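Local coordinates for tailspike protein (Siphovirus 9NA, PDB 3RIQ) that probably recognises the lipopolysaccharide of the Salmonella host and cleaves its O-antigen as an endorhamnosidase, through a right-handed parallel beta-helix, at residues Trp326-Asn332 against Phe348-Asn354. Coordinates in Å, arbitrary orientation, origin at the centre of the assembly. Residue numbers count along the deposited sequence, not the author numbering.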
loop_
_atom_site.group_PDB
_atom_site.type_symbol
_atom_site.label_atom_id
_atom_site.label_comp_id
_atom_site.label_asym_id
_atom_site.label_seq_id
_atom_site.Cartn_x
_atom_site.Cartn_y
_atom_site.Cartn_z
ATOM N N TRP A 326 15.832 -5.269 -6.499
ATOM C CA TRP A 326 16.452 -4.537 -7.599
ATOM C C TRP A 326 15.952 -4.925 -8.981
ATOM O O TRP A 326 15.270 -5.965 -9.177
ATOM C CB TRP A 326 17.983 -4.580 -7.546
ATOM C CG TRP A 326 18.701 -5.830 -8.033
ATOM C CD1 TRP A 326 18.333 -7.156 -7.873
ATOM C CD2 TRP A 326 19.994 -5.845 -8.658
ATOM N NE1 TRP A 326 19.336 -7.996 -8.401
ATOM C CE2 TRP A 326 20.353 -7.210 -8.887
ATOM C CE3 TRP A 326 20.894 -4.834 -9.039
ATOM C CZ2 TRP A 326 21.577 -7.576 -9.479
ATOM C CZ3 TRP A 326 22.126 -5.195 -9.620
ATOM C CH2 TRP A 326 22.448 -6.552 -9.831
ATOM N N TRP A 327 16.287 -4.052 -9.924
ATOM C CA TRP A 327 15.842 -4.168 -11.322
ATOM C C TRP A 327 16.792 -3.378 -12.206
ATOM O O TRP A 327 17.563 -2.530 -11.712
ATOM C CB TRP A 327 14.401 -3.618 -11.508
ATOM C CG TRP A 327 14.254 -2.190 -11.022
ATOM C CD1 TRP A 327 14.488 -1.037 -11.740
ATOM C CD2 TRP A 327 13.926 -1.781 -9.698
ATOM N NE1 TRP A 327 14.297 0.078 -10.933
ATOM C CE2 TRP A 327 13.954 -0.349 -9.673
ATOM C CE3 TRP A 327 13.598 -2.480 -8.521
ATOM C CZ2 TRP A 327 13.697 0.387 -8.495
ATOM C CZ3 TRP A 327 13.306 -1.763 -7.376
ATOM C CH2 TRP A 327 13.349 -0.331 -7.372
ATOM N N ASP A 328 16.747 -3.680 -13.498
ATOM C CA ASP A 328 17.403 -2.801 -14.506
ATOM C C ASP A 328 16.338 -2.419 -15.545
ATOM O O ASP A 328 15.140 -2.580 -15.309
ATOM C CB ASP A 328 18.645 -3.450 -15.169
ATOM C CG ASP A 328 18.280 -4.545 -16.174
ATOM O OD1 ASP A 328 17.149 -5.069 -16.069
ATOM O OD2 ASP A 328 19.116 -4.869 -17.062
ATOM N N GLY A 329 16.789 -1.982 -16.704
ATOM C CA GLY A 329 15.913 -1.590 -17.788
ATOM C C GLY A 329 15.317 -0.209 -17.564
ATOM O O GLY A 329 15.724 0.549 -16.663
ATOM N N GLN A 330 14.403 0.149 -18.443
ATOM C CA GLN A 330 13.760 1.463 -18.366
ATOM C C GLN A 330 12.285 1.368 -18.594
ATOM O O GLN A 330 11.785 0.334 -19.016
ATOM C CB GLN A 330 14.388 2.447 -19.365
ATOM C CG GLN A 330 14.222 2.080 -20.863
ATOM C CD GLN A 330 14.773 3.198 -21.751
ATOM O OE1 GLN A 330 14.214 4.318 -21.786
ATOM N NE2 GLN A 330 15.902 2.948 -22.388
ATOM N N LYS A 331 11.602 2.455 -18.248
ATOM C CA LYS A 331 10.149 2.585 -18.334
ATOM C C LYS A 331 9.423 1.590 -17.424
ATOM O O LYS A 331 8.238 1.319 -17.616
ATOM C CB LYS A 331 9.670 2.452 -19.782
ATOM C CG LYS A 331 10.170 3.585 -20.672
ATOM C CD LYS A 331 9.780 3.361 -22.148
ATOM C CE LYS A 331 8.373 3.970 -22.398
ATOM N NZ LYS A 331 7.681 3.592 -23.643
ATOM N N ASN A 332 10.110 1.120 -16.397
ATOM C CA ASN A 332 9.449 0.353 -15.332
ATOM C C ASN A 332 8.726 1.283 -14.373
ATOM O O ASN A 332 9.141 2.431 -14.199
ATOM C CB ASN A 332 10.467 -0.465 -14.539
ATOM C CG ASN A 332 11.296 -1.403 -15.414
ATOM O OD1 ASN A 332 10.779 -2.332 -16.025
ATOM N ND2 ASN A 332 12.599 -1.170 -15.464
ATOM N N PHE A 348 17.964 -1.047 -5.431
ATOM C CA PHE A 348 18.981 -0.728 -6.443
ATOM C C PHE A 348 18.303 -0.673 -7.831
ATOM O O PHE A 348 17.653 -1.628 -8.272
ATOM C CB PHE A 348 20.101 -1.794 -6.395
ATOM C CG PHE A 348 21.406 -1.397 -7.048
ATOM C CD1 PHE A 348 22.600 -1.429 -6.299
ATOM C CD2 PHE A 348 21.493 -1.084 -8.415
ATOM C CE1 PHE A 348 23.862 -1.109 -6.901
ATOM C CE2 PHE A 348 22.736 -0.780 -9.007
ATOM C CZ PHE A 348 23.917 -0.786 -8.251
ATOM N N ASP A 349 18.468 0.460 -8.505
ATOM C CA ASP A 349 18.047 0.639 -9.897
ATOM C C ASP A 349 19.284 0.664 -10.778
ATOM O O ASP A 349 20.054 1.655 -10.769
ATOM C CB ASP A 349 17.172 1.903 -10.046
ATOM C CG ASP A 349 16.659 2.119 -11.468
ATOM O OD1 ASP A 349 17.264 1.641 -12.452
ATOM O OD2 ASP A 349 15.637 2.827 -11.592
ATOM N N ARG A 350 19.485 -0.437 -11.510
ATOM C CA ARG A 350 20.665 -0.614 -12.355
ATOM C C ARG A 350 20.399 -0.081 -13.773
ATOM O O ARG A 350 21.298 -0.075 -14.637
ATOM C CB ARG A 350 21.064 -2.108 -12.392
ATOM C CG ARG A 350 22.190 -2.410 -13.371
ATOM C CD ARG A 350 23.523 -2.577 -12.759
ATOM N NE ARG A 350 23.661 -4.013 -12.757
ATOM C CZ ARG A 350 24.776 -4.745 -12.718
ATOM N NH1 ARG A 350 26.009 -4.229 -12.604
ATOM N NH2 ARG A 350 24.612 -6.056 -12.764
ATOM N N GLY A 351 19.166 0.341 -14.016
ATOM C CA GLY A 351 18.760 0.856 -15.331
ATOM C C GLY A 351 18.719 2.373 -15.359
ATOM O O GLY A 351 19.587 3.053 -14.790
ATOM N N THR A 352 17.714 2.907 -16.048
ATOM C CA THR A 352 17.562 4.349 -16.167
ATOM C C THR A 352 16.106 4.651 -16.507
ATOM O O THR A 352 15.378 3.766 -16.917
ATOM C CB THR A 352 18.511 4.896 -17.289
ATOM O OG1 THR A 352 18.519 6.320 -17.264
ATOM C CG2 THR A 352 18.043 4.426 -18.686
ATOM N N ASN A 353 15.669 5.900 -16.356
ATOM C CA ASN A 353 14.362 6.323 -16.840
ATOM C C ASN A 353 13.255 5.428 -16.273
ATOM O O ASN A 353 12.344 5.022 -16.980
ATOM C CB ASN A 353 14.365 6.350 -18.387
ATOM C CG ASN A 353 13.071 6.886 -18.979
ATOM O OD1 ASN A 353 12.431 7.772 -18.404
ATOM N ND2 ASN A 353 12.670 6.336 -20.136
ATOM N N ASN A 354 13.327 5.186 -14.960
ATOM C CA ASN A 354 12.264 4.488 -14.225
ATOM C C ASN A 354 11.573 5.427 -13.258
ATOM O O ASN A 354 12.139 6.435 -12.829
ATOM C CB ASN A 354 12.850 3.268 -13.473
ATOM C CG ASN A 354 13.420 2.227 -14.425
ATOM O OD1 ASN A 354 12.720 1.771 -15.325
ATOM N ND2 ASN A 354 14.694 1.885 -14.256
#
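In a right-handed parallel beta-helix, neighbouring coils can stack their turns as well as their strands, as Phe348-Asn354 does on Trp326-Asn332. Phe348 pairs in parallel with Trp326. Phe348 O accepts from Trp327 N (3.2 Å), while the edge of the Trp326 six-membered ring meets the face of the Phe348 ring in a T-shaped pair, centroids 5.5 Å apart. On the other face of the sheet Asp349 OD2 accepts from Trp327 NE1 (3.1 Å) and from Ser380 of the next coil; Asp349 OD1 accepts from Gly351 N (2.8 Å), closing an Asx turn. Arg350 N donates to Trp327 O (2.8 Å), the last bond before the strands give way to the turn. Gly351 lies so close to Gly329 that a CB would collide with Gly329 O. Gly329 O takes Thr352 N (3.1 Å) and Asn354 ND2 (2.9 Å). Asn353 O receives Lys331 N (3.0 Å), and Asn353 ND2 reaches Gln330 OE1 (3.0 Å); Gln330 NE2 also bonds Gln305 O, and Asn353 OD1 bonds Arg381. Finally, buried Asn354 OD1 accepts from Asn332 N (2.9 Å) and, weakly, from Asn332 ND2 (2.9 Å), while Asn332 OD1 takes His310 N. Parallel backbone bonding thus persists into the turn, shifted by one residue and supplemented by side-chain amides.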